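SusD superfamily protein (Bacteroides fragilis, PDB 3L22) probably binds glycans at the outer membrane, as other members of the SusD family do, and also binds zinc ions. Local coordinates at residues 46-49 with 50-54; 219-222 with 223-227; 308-311 with 312-315; 345-348 with 349-353; 358-362 with 363-367. All blocks are in the same frame, centred on the assembly; numbering follows the deposited sequence.

Contact 1 of 5, residues 46-49 with 50-54; sequences YLVF and DNRGD
Leu47 O is gripped by both nitrogens of Asn51, one turn further along helix 44-52. The backbone Asn51 N reaches it at 2.9 Å in the regular i to i+4 bond of an alpha helix, close to the direction in which the carbonyl points. The side-chain amide folds back over the same turn, and Asn51 ND2 meets Leu47 O at 3.0 Å with a nearly straight N-H (170°). This second donor stands above the carbonyl plane, 58° out of it, while the oxygen lies almost exactly in the plane of the Asn51 amide. The rotation of the amide is set by its own two ends, ND2 on Leu47 O and OD1 accepting from Asn58 ND2. A third, weak bond to Leu47 O comes from Asp50 N. On another side of the helix Arg52 runs alongside Val48, both pointing the same way. Val48 CG1, anti to the backbone N (chi1 156°), touches Arg52 CD at 3.8 Å; the arginine chain bends at chi3, and Arg52 NH2 is bonded to Tyr424 O. Asp50 OD2, bonded to Gly393 N, sits obliquely by the Tyr46 ring, and the Tyr46 hydroxyl is bonded to Pro323 O. Every touching residue is buried, with helices 67-70, 267-271 and 395-401 around this one. Beside the backbone bond from Arg52 N, Val48 O is also approached by Arg52 CG, at 3.3 Å.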
loop_
_atom_site.group_PDB
_atom_site.type_symbol
_atom_site.label_atom_id
_atom_site.label_comp_id
_atom_site.label_asym_id
_atom_site.label_seq_id
_atom_site.Cartn_x
_atom_site.Cartn_y
_atom_site.Cartn_z
ATOM N N TYR A 46 -3.616 6.218 2.346
ATOM C CA TYR A 46 -2.268 5.683 2.432
ATOM C C TYR A 46 -1.686 5.956 3.809
ATOM O O TYR A 46 -1.101 5.072 4.431
ATOM C CB TYR A 46 -1.428 6.375 1.383
ATOM C CG TYR A 46 0.026 5.977 1.138
ATOM C CD1 TYR A 46 0.349 4.990 0.225
ATOM C CD2 TYR A 46 1.059 6.651 1.748
ATOM C CE1 TYR A 46 1.671 4.674 -0.080
ATOM C CE2 TYR A 46 2.393 6.356 1.459
ATOM C CZ TYR A 46 2.685 5.387 0.521
ATOM O OH TYR A 46 3.989 5.168 0.174
ATOM N N LEU A 47 -1.869 7.187 4.292
ATOM C CA LEU A 47 -1.470 7.567 5.634
ATOM C C LEU A 47 -2.096 6.662 6.707
ATOM O O LEU A 47 -1.479 6.420 7.750
ATOM C CB LEU A 47 -1.845 9.034 5.913
ATOM C CG LEU A 47 -0.944 10.048 5.203
ATOM C CD1 LEU A 47 -1.667 11.378 4.897
ATOM C CD2 LEU A 47 0.345 10.251 5.981
ATOM N N VAL A 48 -3.313 6.172 6.446
ATOM C CA VAL A 48 -3.967 5.224 7.326
ATOM C C VAL A 48 -3.070 4.042 7.667
ATOM O O VAL A 48 -3.003 3.658 8.826
ATOM C CB VAL A 48 -5.331 4.735 6.742
ATOM C CG1 VAL A 48 -5.732 3.357 7.313
ATOM C CG2 VAL A 48 -6.371 5.787 6.993
ATOM N N PHE A 49 -2.364 3.495 6.679
ATOM C CA PHE A 49 -1.528 2.316 6.939
ATOM C C PHE A 49 -0.287 2.602 7.791
ATOM O O PHE A 49 0.139 1.717 8.545
ATOM C CB PHE A 49 -1.267 1.524 5.656
ATOM C CG PHE A 49 -2.543 1.008 5.057
ATOM C CD1 PHE A 49 -3.233 -0.045 5.671
ATOM C CD2 PHE A 49 -3.112 1.614 3.955
ATOM C CE1 PHE A 49 -4.445 -0.512 5.159
ATOM C CE2 PHE A 49 -4.326 1.143 3.435
ATOM C CZ PHE A 49 -4.983 0.078 4.048
ATOM N N ASP A 50 0.242 3.824 7.750
ATOM C CA ASP A 50 1.289 4.212 8.683
ATOM C C ASP A 50 0.742 4.507 10.049
ATOM O O ASP A 50 1.367 4.137 11.041
ATOM C CB ASP A 50 2.096 5.370 8.150
ATOM C CG ASP A 50 2.945 4.939 6.946
ATOM O OD1 ASP A 50 3.889 4.113 7.160
ATOM O OD2 ASP A 50 2.602 5.330 5.807
ATOM N N ASN A 51 -0.407 5.174 10.117
ATOM C CA ASN A 51 -1.057 5.422 11.400
ATOM C C ASN A 51 -1.460 4.143 12.143
ATOM O O ASN A 51 -1.392 4.083 13.376
ATOM C CB ASN A 51 -2.280 6.323 11.216
ATOM C CG ASN A 51 -1.913 7.816 11.237
ATOM O OD1 ASN A 51 -1.960 8.445 12.288
ATOM N ND2 ASN A 51 -1.507 8.363 10.084
ATOM N N ARG A 52 -1.867 3.115 11.413
ATOM C CA ARG A 52 -2.174 1.833 12.035
ATOM C C ARG A 52 -0.955 1.167 12.611
ATOM O O ARG A 52 -1.067 0.473 13.621
ATOM C CB ARG A 52 -2.956 0.916 11.082
ATOM C CG ARG A 52 -4.373 1.414 10.901
ATOM C CD ARG A 52 -5.262 0.602 9.937
ATOM N NE ARG A 52 -5.331 -0.843 10.154
ATOM C CZ ARG A 52 -6.055 -1.479 11.076
ATOM N NH1 ARG A 52 -6.809 -0.827 11.963
ATOM N NH2 ARG A 52 -6.024 -2.816 11.106
ATOM N N GLY A 53 0.205 1.440 12.046
ATOM C CA GLY A 53 1.452 0.919 12.525
ATOM C C GLY A 53 2.026 1.528 13.794
ATOM O O GLY A 53 1.369 2.303 14.489
ATOM N N ASP A 54 3.282 1.182 14.046
ATOM C CA ASP A 54 3.948 1.400 15.301
ATOM C C ASP A 54 5.321 2.088 15.139
ATOM O O ASP A 54 6.120 2.154 16.088
ATOM C CB ASP A 54 4.114 0.036 15.993
ATOM C CG ASP A 54 4.919 -0.965 15.138
ATOM O OD1 ASP A 54 5.374 -0.604 14.028
ATOM O OD2 ASP A 54 5.071 -2.133 15.557
#

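Contact 2 of 5, residues 219-222 with 223-227; sequences KAIT and AGELV. With EDO (1,2-ethanediol), chain T.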
loop_
_atom_site.group_PDB
_atom_site.type_symbol
_atom_site.label_atom_id
_atom_site.label_comp_id
_atom_site.label_asym_id
_atom_site.label_seq_id
_atom_site.Cartn_x
_atom_site.Cartn_y
_atom_site.Cartn_z
ATOM N N LYS A 219 4.208 -19.526 -4.225
ATOM C CA LYS A 219 3.509 -18.778 -5.262
ATOM C C LYS A 219 3.904 -17.293 -5.204
ATOM O O LYS A 219 4.017 -16.648 -6.255
ATOM C CB LYS A 219 1.989 -18.972 -5.180
ATOM C CG LYS A 219 1.549 -20.415 -5.447
ATOM C CD LYS A 219 0.055 -20.636 -5.140
ATOM C CE LYS A 219 -0.350 -22.106 -5.296
ATOM N NZ LYS A 219 0.024 -22.903 -4.026
ATOM N N ALA A 220 4.158 -16.778 -4.002
ATOM C CA ALA A 220 4.637 -15.396 -3.842
ATOM C C ALA A 220 6.010 -15.202 -4.502
ATOM O O ALA A 220 6.232 -14.238 -5.200
ATOM C CB ALA A 220 4.695 -15.034 -2.368
ATOM N N ILE A 221 6.910 -16.150 -4.266
ATOM C CA ILE A 221 8.246 -16.146 -4.874
ATOM C C ILE A 221 8.202 -16.173 -6.376
ATOM O O ILE A 221 8.911 -15.396 -7.021
ATOM C CB ILE A 221 9.109 -17.319 -4.357
ATOM C CG1 ILE A 221 9.478 -17.067 -2.889
ATOM C CG2 ILE A 221 10.379 -17.530 -5.230
ATOM C CD1 ILE A 221 9.976 -18.358 -2.103
ATOM N N THR A 222 7.379 -17.051 -6.948
ATOM C CA THR A 222 7.236 -17.094 -8.387
ATOM C C THR A 222 6.818 -15.723 -8.957
ATOM O O THR A 222 7.424 -15.249 -9.930
ATOM C CB THR A 222 6.226 -18.173 -8.819
ATOM O OG1 THR A 222 6.648 -19.437 -8.310
ATOM C CG2 THR A 222 6.116 -18.243 -10.372
ATOM N N ALA A 223 5.808 -15.089 -8.353
ATOM C CA ALA A 223 5.383 -13.755 -8.782
ATOM C C ALA A 223 6.497 -12.736 -8.655
ATOM O O ALA A 223 6.786 -12.018 -9.604
ATOM C CB ALA A 223 4.159 -13.259 -7.947
ATOM N N GLY A 224 7.109 -12.649 -7.471
ATOM C CA GLY A 224 8.096 -11.608 -7.223
ATOM C C GLY A 224 9.383 -11.765 -8.010
ATOM O O GLY A 224 10.019 -10.772 -8.322
ATOM N N GLU A 225 9.767 -13.010 -8.327
ATOM C CA GLU A 225 10.956 -13.253 -9.152
ATOM C C GLU A 225 10.748 -12.859 -10.605
ATOM O O GLU A 225 11.718 -12.682 -11.287
ATOM C CB GLU A 225 11.508 -14.680 -8.998
ATOM C CG GLU A 225 12.218 -14.775 -7.644
ATOM C CD GLU A 225 12.829 -16.068 -7.318
ATOM O OE1 GLU A 225 12.569 -17.061 -8.032
ATOM O OE2 GLU A 225 13.587 -16.078 -6.307
ATOM N N LEU A 226 9.502 -12.628 -11.037
ATOM C CA LEU A 226 9.242 -12.048 -12.346
ATOM C C LEU A 226 9.560 -10.543 -12.451
ATOM O O LEU A 226 9.611 -10.039 -13.546
ATOM C CB LEU A 226 7.802 -12.336 -12.793
ATOM C CG LEU A 226 7.488 -13.809 -13.060
ATOM C CD1 LEU A 226 5.959 -13.976 -13.269
ATOM C CD2 LEU A 226 8.268 -14.384 -14.281
ATOM N N VAL A 227 9.779 -9.850 -11.333
ATOM C CA VAL A 227 10.064 -8.409 -11.325
ATOM C C VAL A 227 11.527 -8.237 -11.693
ATOM O O VAL A 227 12.398 -8.458 -10.857
ATOM C CB VAL A 227 9.782 -7.789 -9.933
ATOM C CG1 VAL A 227 10.277 -6.308 -9.828
ATOM C CG2 VAL A 227 8.300 -7.950 -9.572
HETATM C C1 EDO T . 16.132 -14.637 -4.946
HETATM O O1 EDO T . 15.110 -14.236 -5.860
HETATM C C2 EDO T . 17.513 -14.877 -5.551
HETATM O O2 EDO T . 17.422 -15.969 -6.473
#
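Helix 217-225 is a short amphipathic helix that packs one flank against helices 200-213 and 327-339, and the contact runs along its C-terminal part. Three successive i to i+4 backbone bonds define it: Ala223 N to Lys219 O, Gly224 N to Ala220 O at 2.9 Å, and Glu225 N to Ile221 O, also at 2.9 Å. Beyond them the pattern tightens, since Leu226 N turns to Ala223 O, three residues back, at 3.1 Å. The main side-chain pair is Ile221 with Glu225, which lie side by side and point the same way. Ile221 CG2, anti to the backbone N (chi1 -70° for CG1), comes against the carboxylate carbon, with Glu225 CD 3.5 Å away. The glutamate is extended beyond CG. Its CG lies 3.4 Å from Ile221 O, and the charged end goes on to Tyr338 OH; a 1,2-ethanediol also lies there, but implausibly close, and its exact geometry is doubtful. Further round, Leu226 CG approaches Thr222 O at 3.4 Å, and Thr222 OG1 is bonded to Asp218 O, a turn earlier. Ala220 and Ile221 meet Cys337 of helix 327-339, and Ala220 also meets Tyr211 and Met212. The chemistry is therefore divided: carbon atoms of Ile221, Glu225 and Leu226 lie against a carboxylate and backbone carbonyls along the helix, while Glu225 OE2, bonded to Tyr338 OH, links it to helix 327-339.

Contact 3 of 5, residues 308-311 with 312-315; sequences LLMK and FTDA. With EDO (1,2-ethanediol), chain Y.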
loop_
_atom_site.group_PDB
_atom_site.type_symbol
_atom_site.label_atom_id
_atom_site.label_comp_id
_atom_site.label_asym_id
_atom_site.label_seq_id
_atom_site.Cartn_x
_atom_site.Cartn_y
_atom_site.Cartn_z
ATOM N N LEU A 308 10.803 14.760 13.233
ATOM C CA LEU A 308 10.072 14.833 11.989
ATOM C C LEU A 308 10.615 13.781 11.008
ATOM O O LEU A 308 11.826 13.639 10.887
ATOM C CB LEU A 308 10.210 16.229 11.361
ATOM C CG LEU A 308 9.233 17.294 11.878
ATOM C CD1 LEU A 308 9.431 17.574 13.350
ATOM C CD2 LEU A 308 9.413 18.579 11.015
ATOM N N LEU A 309 9.738 13.062 10.312
ATOM C CA LEU A 309 10.140 12.204 9.224
ATOM C C LEU A 309 10.320 13.048 7.939
ATOM O O LEU A 309 9.350 13.621 7.460
ATOM C CB LEU A 309 9.102 11.101 9.014
ATOM C CG LEU A 309 9.477 10.007 8.022
ATOM C CD1 LEU A 309 10.757 9.236 8.393
ATOM C CD2 LEU A 309 8.281 9.040 7.797
HETATM N N MSE A 310 11.519 13.050 7.348
HETATM C CA MSE A 310 11.836 13.985 6.246
HETATM C C MSE A 310 11.670 13.391 4.856
HETATM O O MSE A 310 12.238 13.902 3.889
HETATM C CB MSE A 310 13.248 14.548 6.408
HETATM C CG MSE A 310 13.529 15.086 7.825
HETATM SE SE MSE A 310 12.450 16.646 8.205
HETATM C CE MSE A 310 13.292 17.908 6.950
ATOM N N LYS A 311 10.854 12.349 4.702
ATOM C CA LYS A 311 10.565 11.866 3.339
ATOM C C LYS A 311 9.679 12.835 2.542
ATOM O O LYS A 311 10.027 13.260 1.445
ATOM C CB LYS A 311 9.929 10.479 3.329
ATOM C CG LYS A 311 10.924 9.348 3.652
ATOM C CD LYS A 311 10.297 7.967 3.720
ATOM C CE LYS A 311 11.355 6.888 4.066
ATOM N NZ LYS A 311 10.812 5.496 3.881
ATOM N N PHE A 312 8.513 13.150 3.088
ATOM C CA PHE A 312 7.513 13.954 2.402
ATOM C C PHE A 312 7.347 15.245 3.151
ATOM O O PHE A 312 6.570 15.299 4.109
ATOM C CB PHE A 312 6.182 13.193 2.380
ATOM C CG PHE A 312 6.289 11.846 1.736
ATOM C CD1 PHE A 312 6.309 11.735 0.352
ATOM C CD2 PHE A 312 6.350 10.693 2.501
ATOM C CE1 PHE A 312 6.408 10.487 -0.274
ATOM C CE2 PHE A 312 6.464 9.455 1.901
ATOM C CZ PHE A 312 6.505 9.348 0.504
ATOM N N THR A 313 8.093 16.269 2.763
ATOM C CA THR A 313 7.997 17.543 3.434
ATOM C C THR A 313 7.659 18.733 2.533
ATOM O O THR A 313 7.650 19.873 3.030
ATOM C CB THR A 313 9.259 17.830 4.263
ATOM O OG1 THR A 313 10.386 17.835 3.392
ATOM C CG2 THR A 313 9.429 16.741 5.358
ATOM N N ASP A 314 7.322 18.510 1.252
ATOM C CA ASP A 314 6.980 19.648 0.426
ATOM C C ASP A 314 5.480 19.873 0.482
ATOM O O ASP A 314 4.714 19.391 -0.377
ATOM C CB ASP A 314 7.496 19.468 -0.999
ATOM C CG ASP A 314 7.165 20.668 -1.893
ATOM O OD1 ASP A 314 6.531 21.679 -1.434
ATOM O OD2 ASP A 314 7.522 20.579 -3.094
ATOM N N ALA A 315 5.055 20.585 1.513
ATOM C CA ALA A 315 3.622 20.813 1.758
ATOM C C ALA A 315 3.154 22.008 0.931
ATOM O O ALA A 315 1.978 22.149 0.700
ATOM C CB ALA A 315 3.338 21.024 3.216
HETATM C C1 EDO Y . 15.271 13.477 1.978
HETATM O O1 EDO Y . 16.266 14.226 2.734
HETATM C C2 EDO Y . 14.548 14.206 0.830
HETATM O O2 EDO Y . 13.117 13.989 0.882
HETATM O O HOH W 1 7.855 12.131 5.749
HETATM O O HOH W 2 10.485 16.514 1.365
#
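Thr313 CG2 lies against the backbone of Leu309 and Met310, 3.8 Å from both Leu309 O and Met310 CA. Its first torsion explains this: OG1 stands between the backbone N and the carbonyl carbon (chi1 59°), which turns the methyl back toward the earlier residues. The selenomethionine Met310 crosses the threonine at a slant; bent at both chi2 and chi3, it brings SE to 4.2 Å from Thr313 CG2. Two conformers were modelled for this residue, so that approach describes one of them. Phe312 behaves differently. With CG beside its own backbone N (chi1 -57°), the ring swings back along the preceding residue, and CD2 comes 3.7 Å from Lys311 CB. Its ring also meets Tyr240 edge-to-face. Lys311 is extended beyond CG; the residue is buried, and its ammonium has both a carbonyl, Ile390 O, and a carboxylate, in a salt bridge with Glu392, as partners. No direct hydrogen bond joins the two halves; waters do so instead. One donates to Leu309 O at 2.7 Å and accepts from Phe312 N at 2.9 Å, and a second accepts from Thr313 N at 2.8 Å and donates to Lys311 O. A 1,2-ethanediol molecule bonds to Met310 O and to Ala301 O. The arrangement is that of an irregular, water-bridged connection between helix 297-302 and strand 322-326, which contains an inverse gamma turn centred on Asp314.

Contact 4 of 5, residues 345-348 with 349-353; sequences EATA and KSLLK. With EDO (1,2-ethanediol), chain V.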
loop_
_atom_site.group_PDB
_atom_site.type_symbol
_atom_site.label_atom_id
_atom_site.label_comp_id
_atom_site.label_asym_id
_atom_site.label_seq_id
_atom_site.Cartn_x
_atom_site.Cartn_y
_atom_site.Cartn_z
ATOM N N GLU A 345 17.049 -20.172 3.722
ATOM C CA GLU A 345 17.701 -19.154 4.548
ATOM C C GLU A 345 18.872 -18.443 3.872
ATOM O O GLU A 345 18.964 -17.216 3.949
ATOM C CB GLU A 345 18.077 -19.701 5.954
ATOM C CG GLU A 345 16.780 -19.784 6.838
ATOM C CD GLU A 345 17.015 -20.116 8.318
ATOM O OE1 GLU A 345 18.169 -20.368 8.731
ATOM O OE2 GLU A 345 16.013 -20.092 9.059
ATOM N N ALA A 346 19.720 -19.188 3.176
ATOM C CA ALA A 346 20.846 -18.600 2.447
ATOM C C ALA A 346 20.368 -17.552 1.460
ATOM O O ALA A 346 20.937 -16.468 1.373
ATOM C CB ALA A 346 21.732 -19.731 1.699
ATOM N N THR A 347 19.302 -17.847 0.740
ATOM C CA THR A 347 18.743 -16.875 -0.202
ATOM C C THR A 347 18.144 -15.653 0.501
ATOM O O THR A 347 18.311 -14.506 0.049
ATOM C CB THR A 347 17.676 -17.568 -1.090
ATOM O OG1 THR A 347 18.312 -18.639 -1.761
ATOM C CG2 THR A 347 17.017 -16.631 -2.096
ATOM N N ALA A 348 17.430 -15.897 1.592
ATOM C CA ALA A 348 16.819 -14.808 2.383
ATOM C C ALA A 348 17.900 -13.838 2.847
ATOM O O ALA A 348 17.724 -12.610 2.768
ATOM C CB ALA A 348 16.032 -15.375 3.620
ATOM N N LYS A 349 18.999 -14.405 3.326
ATOM C CA LYS A 349 20.133 -13.613 3.804
ATOM C C LYS A 349 20.753 -12.784 2.684
ATOM O O LYS A 349 21.091 -11.612 2.898
ATOM C CB LYS A 349 21.219 -14.489 4.428
ATOM C CG LYS A 349 20.881 -15.206 5.744
ATOM C CD LYS A 349 21.963 -16.285 5.995
ATOM C CE LYS A 349 21.856 -16.778 7.332
ATOM N NZ LYS A 349 22.721 -17.946 7.707
ATOM N N SER A 350 20.901 -13.362 1.501
ATOM C CA SER A 350 21.503 -12.613 0.388
ATOM C C SER A 350 20.582 -11.464 -0.050
ATOM O O SER A 350 21.056 -10.359 -0.332
ATOM C CB SER A 350 21.876 -13.527 -0.781
ATOM O OG SER A 350 20.750 -13.819 -1.577
ATOM N N LEU A 351 19.267 -11.704 -0.047
ATOM C CA LEU A 351 18.282 -10.672 -0.379
ATOM C C LEU A 351 18.300 -9.534 0.668
ATOM O O LEU A 351 18.351 -8.349 0.296
ATOM C CB LEU A 351 16.879 -11.291 -0.513
ATOM C CG LEU A 351 16.645 -12.243 -1.697
ATOM C CD1 LEU A 351 15.374 -13.110 -1.545
ATOM C CD2 LEU A 351 16.646 -11.505 -3.048
ATOM N N LEU A 352 18.268 -9.892 1.961
ATOM C CA LEU A 352 18.373 -8.911 3.069
ATOM C C LEU A 352 19.637 -8.076 2.919
ATOM O O LEU A 352 19.584 -6.847 3.017
ATOM C CB LEU A 352 18.352 -9.579 4.459
ATOM C CG LEU A 352 18.476 -8.690 5.702
ATOM C CD1 LEU A 352 17.391 -7.565 5.665
ATOM C CD2 LEU A 352 18.392 -9.494 7.005
ATOM N N LYS A 353 20.763 -8.721 2.625
ATOM C CA LYS A 353 22.017 -7.993 2.500
ATOM C C LYS A 353 21.978 -6.957 1.366
ATOM O O LYS A 353 22.539 -5.856 1.508
ATOM C CB LYS A 353 23.197 -8.944 2.342
ATOM C CG LYS A 353 23.559 -9.661 3.631
ATOM C CD LYS A 353 24.465 -10.853 3.417
ATOM C CE LYS A 353 25.931 -10.436 3.240
ATOM N NZ LYS A 353 26.938 -11.516 3.560
HETATM C C1 EDO V . 17.996 -23.611 6.069
HETATM O O1 EDO V . 17.328 -22.827 5.087
HETATM C C2 EDO V . 16.947 -24.230 6.998
HETATM O O2 EDO V . 15.708 -24.486 6.306
HETATM O O HOH W 3 20.567 -20.407 8.103
#
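Thr347 and Leu351 lie side by side on the first turns of helix 345-359, pointing the same way. Thr347 CG2, anti to the backbone N, meets Leu351 CD1 at 3.9 Å, and Leu351 CG sits 3.3 Å from Thr347 O. That oxygen accepts the helical bond from Leu351 N at 3.0 Å. Ser350 OG also comes within 3.0 Å of Thr347 O, in the conformer considered here; its chi1 of 81° turns the hydroxyl back along the helix, though its proton has another acceptor within reach. The neighbouring i to i+4 bonds run from Lys349 N to Glu345 O and from Leu352 N to Ala348 O, each 2.9 Å long, with the longer Ser350 N to Ala346 O bond between them. Glu345 and Lys349, one turn apart, form a looser pair. Glu345 OE1 and Lys349 NZ are 5.3 Å apart, too far for direct contact, and a water between them donates to the carboxylate and accepts a weak bond from the ammonium. Both charges have firmer partners further out: Glu345 OE2 accepts from Gly374 N, where helix 374-388 begins, and Lys349 NZ donates to Asp370 O. The second shell divides by face. Leu351 packs on Leu331, Leu334 and Tyr338 of helix 327-339, whereas Leu352 faces Ala380 and Glu384, so the helix presents one face to helix 327-339 and another to helix 374-388 within this largely helical fold. At its start, Glu345 N donates to O1 of a 1,2-ethanediol molecule at 3.0 Å.

Contact 5 of 5, residues 358-362 with 363-367; sequences RSVDA and ATDPL
Asp361 and Thr364 cross at about a right angle where the chain turns back after helix 345-359. The aspartate carboxylate is set anti to its backbone nitrogen (chi1 180°), and Asp361 OD2 approaches Thr364 OG1 at 3.3 Å in a weak bond whose proton is not settled. The hydroxyl is also tied through a water to Asp361 O. A further water is shared by Asp361 OD1 and Ala363 N, so solvent holds much of this turn together. The backbone adds a weak bond from Thr364 N to Asp361 O and a straighter one from Asp365 N to Ala362 O at 3.2 Å, with the donor standing above the carbonyl plane. The second pair, Val360 and Asp365, also meets nearly perpendicularly: Val360 CG1 comes against the carboxylate, 3.6 Å from Asp365 OD2. That oxygen forms a salt bridge with Arg356 and accepts a hydrogen bond from a water that also donates to Val360 O. Asp365 OD1 closes an Asx turn, accepting from Leu367 N at 3.0 Å from above the carboxylate plane. The Asp365 side chain lies about 5 Å from that of Asp290, seen to bind zinc, though that ion is not bound to this chain in the model. Turn 361-365 thus lies at the surface, joining the end of helix 345-359 to the loop that leads to helix 374-388, while Val360 and Ser359 rest on Arg298 of helix 297-302.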
loop_
_atom_site.group_PDB
_atom_site.type_symbol
_atom_site.label_atom_id
_atom_site.label_comp_id
_atom_site.label_asym_id
_atom_site.label_seq_id
_atom_site.Cartn_x
_atom_site.Cartn_y
_atom_site.Cartn_z
ATOM N N ARG A 358 22.699 -1.380 0.828
ATOM C CA ARG A 358 22.508 -0.126 0.116
ATOM C C ARG A 358 22.615 1.090 1.055
ATOM O O ARG A 358 23.157 2.139 0.649
ATOM C CB ARG A 358 21.248 -0.153 -0.730
ATOM C CG ARG A 358 21.052 1.088 -1.630
ATOM C CD ARG A 358 20.153 2.128 -1.035
ATOM N NE ARG A 358 18.773 1.705 -0.824
ATOM C CZ ARG A 358 17.765 1.848 -1.689
ATOM N NH1 ARG A 358 17.959 2.366 -2.901
ATOM N NH2 ARG A 358 16.536 1.460 -1.342
ATOM N N SER A 359 22.150 0.932 2.304
ATOM C CA SER A 359 22.104 2.035 3.256
ATOM C C SER A 359 23.125 1.982 4.411
ATOM O O SER A 359 23.418 3.019 5.013
ATOM C CB SER A 359 20.687 2.132 3.830
ATOM O OG SER A 359 19.747 2.494 2.823
ATOM N N VAL A 360 23.606 0.779 4.742
ATOM C CA VAL A 360 24.448 0.533 5.934
ATOM C C VAL A 360 25.723 -0.154 5.483
ATOM O O VAL A 360 25.657 -1.203 4.909
ATOM C CB VAL A 360 23.732 -0.391 6.982
ATOM C CG1 VAL A 360 24.651 -0.737 8.181
ATOM C CG2 VAL A 360 22.406 0.275 7.512
ATOM N N ASP A 361 26.876 0.426 5.742
ATOM C CA ASP A 361 28.166 -0.223 5.418
ATOM C C ASP A 361 28.404 -1.533 6.188
ATOM O O ASP A 361 28.431 -1.545 7.424
ATOM C CB ASP A 361 29.289 0.742 5.761
ATOM C CG ASP A 361 30.677 0.170 5.475
ATOM O OD1 ASP A 361 30.887 -0.506 4.443
ATOM O OD2 ASP A 361 31.570 0.418 6.304
ATOM N N ALA A 362 28.610 -2.613 5.441
ATOM C CA ALA A 362 28.680 -3.963 5.979
ATOM C C ALA A 362 29.864 -4.157 6.879
ATOM O O ALA A 362 29.748 -4.811 7.911
ATOM C CB ALA A 362 28.724 -4.999 4.857
ATOM N N ALA A 363 31.000 -3.581 6.484
ATOM C CA ALA A 363 32.258 -3.666 7.240
ATOM C C ALA A 363 32.154 -3.162 8.676
ATOM O O ALA A 363 32.860 -3.673 9.531
ATOM C CB ALA A 363 33.397 -2.914 6.505
ATOM N N THR A 364 31.282 -2.198 8.955
ATOM C CA THR A 364 31.103 -1.697 10.328
ATOM C C THR A 364 29.680 -1.931 10.908
ATOM O O THR A 364 29.294 -1.312 11.867
ATOM C CB THR A 364 31.373 -0.229 10.331
ATOM O OG1 THR A 364 30.443 0.375 9.435
ATOM C CG2 THR A 364 32.852 0.057 9.865
ATOM N N ASP A 365 28.914 -2.846 10.334
ATOM C CA ASP A 365 27.529 -3.133 10.780
ATOM C C ASP A 365 27.543 -4.019 12.056
ATOM O O ASP A 365 28.173 -5.077 12.075
ATOM C CB ASP A 365 26.820 -3.870 9.649
ATOM C CG ASP A 365 25.311 -3.968 9.822
ATOM O OD1 ASP A 365 24.762 -3.709 10.915
ATOM O OD2 ASP A 365 24.651 -4.312 8.810
ATOM N N PRO A 366 26.813 -3.625 13.092
ATOM C CA PRO A 366 26.677 -4.492 14.258
ATOM C C PRO A 366 25.849 -5.767 14.054
ATOM O O PRO A 366 25.927 -6.653 14.883
ATOM C CB PRO A 366 26.022 -3.588 15.306
ATOM C CG PRO A 366 25.509 -2.482 14.623
ATOM C CD PRO A 366 26.193 -2.313 13.316
ATOM N N LEU A 367 25.076 -5.849 12.982
ATOM C CA LEU A 367 24.296 -7.048 12.654
ATOM C C LEU A 367 25.126 -7.937 11.733
ATOM O O LEU A 367 25.551 -7.492 10.667
ATOM C CB LEU A 367 22.998 -6.635 11.953
ATOM C CG LEU A 367 21.980 -7.707 11.562
ATOM C CD1 LEU A 367 21.396 -8.355 12.821
ATOM C CD2 LEU A 367 20.892 -7.071 10.679
HETATM O O HOH W 4 25.148 -3.883 5.838
HETATM O O HOH W 5 27.908 0.150 9.193
HETATM O O HOH W 6 32.098 -2.534 3.598
#

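All five contacts are local and follow in series, so none nests in or crosses another; the segments of each are consecutive, and none closes a long loop. Contact 1 comes first, as the end of helix 44-52 in the buried interior; contact 2 lies along the later part of helix 217-225. Contact 3 shapes the loop from helix 297-302 to strand 322-326, and its nearest atoms are about 5 Å from those of contact 1; Glu392 is a shared neighbour, touching Tyr46 and pairing with Lys311. Contacts 4 and 5 both use helix 345-359, the first at its start and the second where it runs into a loop, with centres about 15 Å apart. Contacts 2 and 4 both meet Tyr338 of helix 327-339.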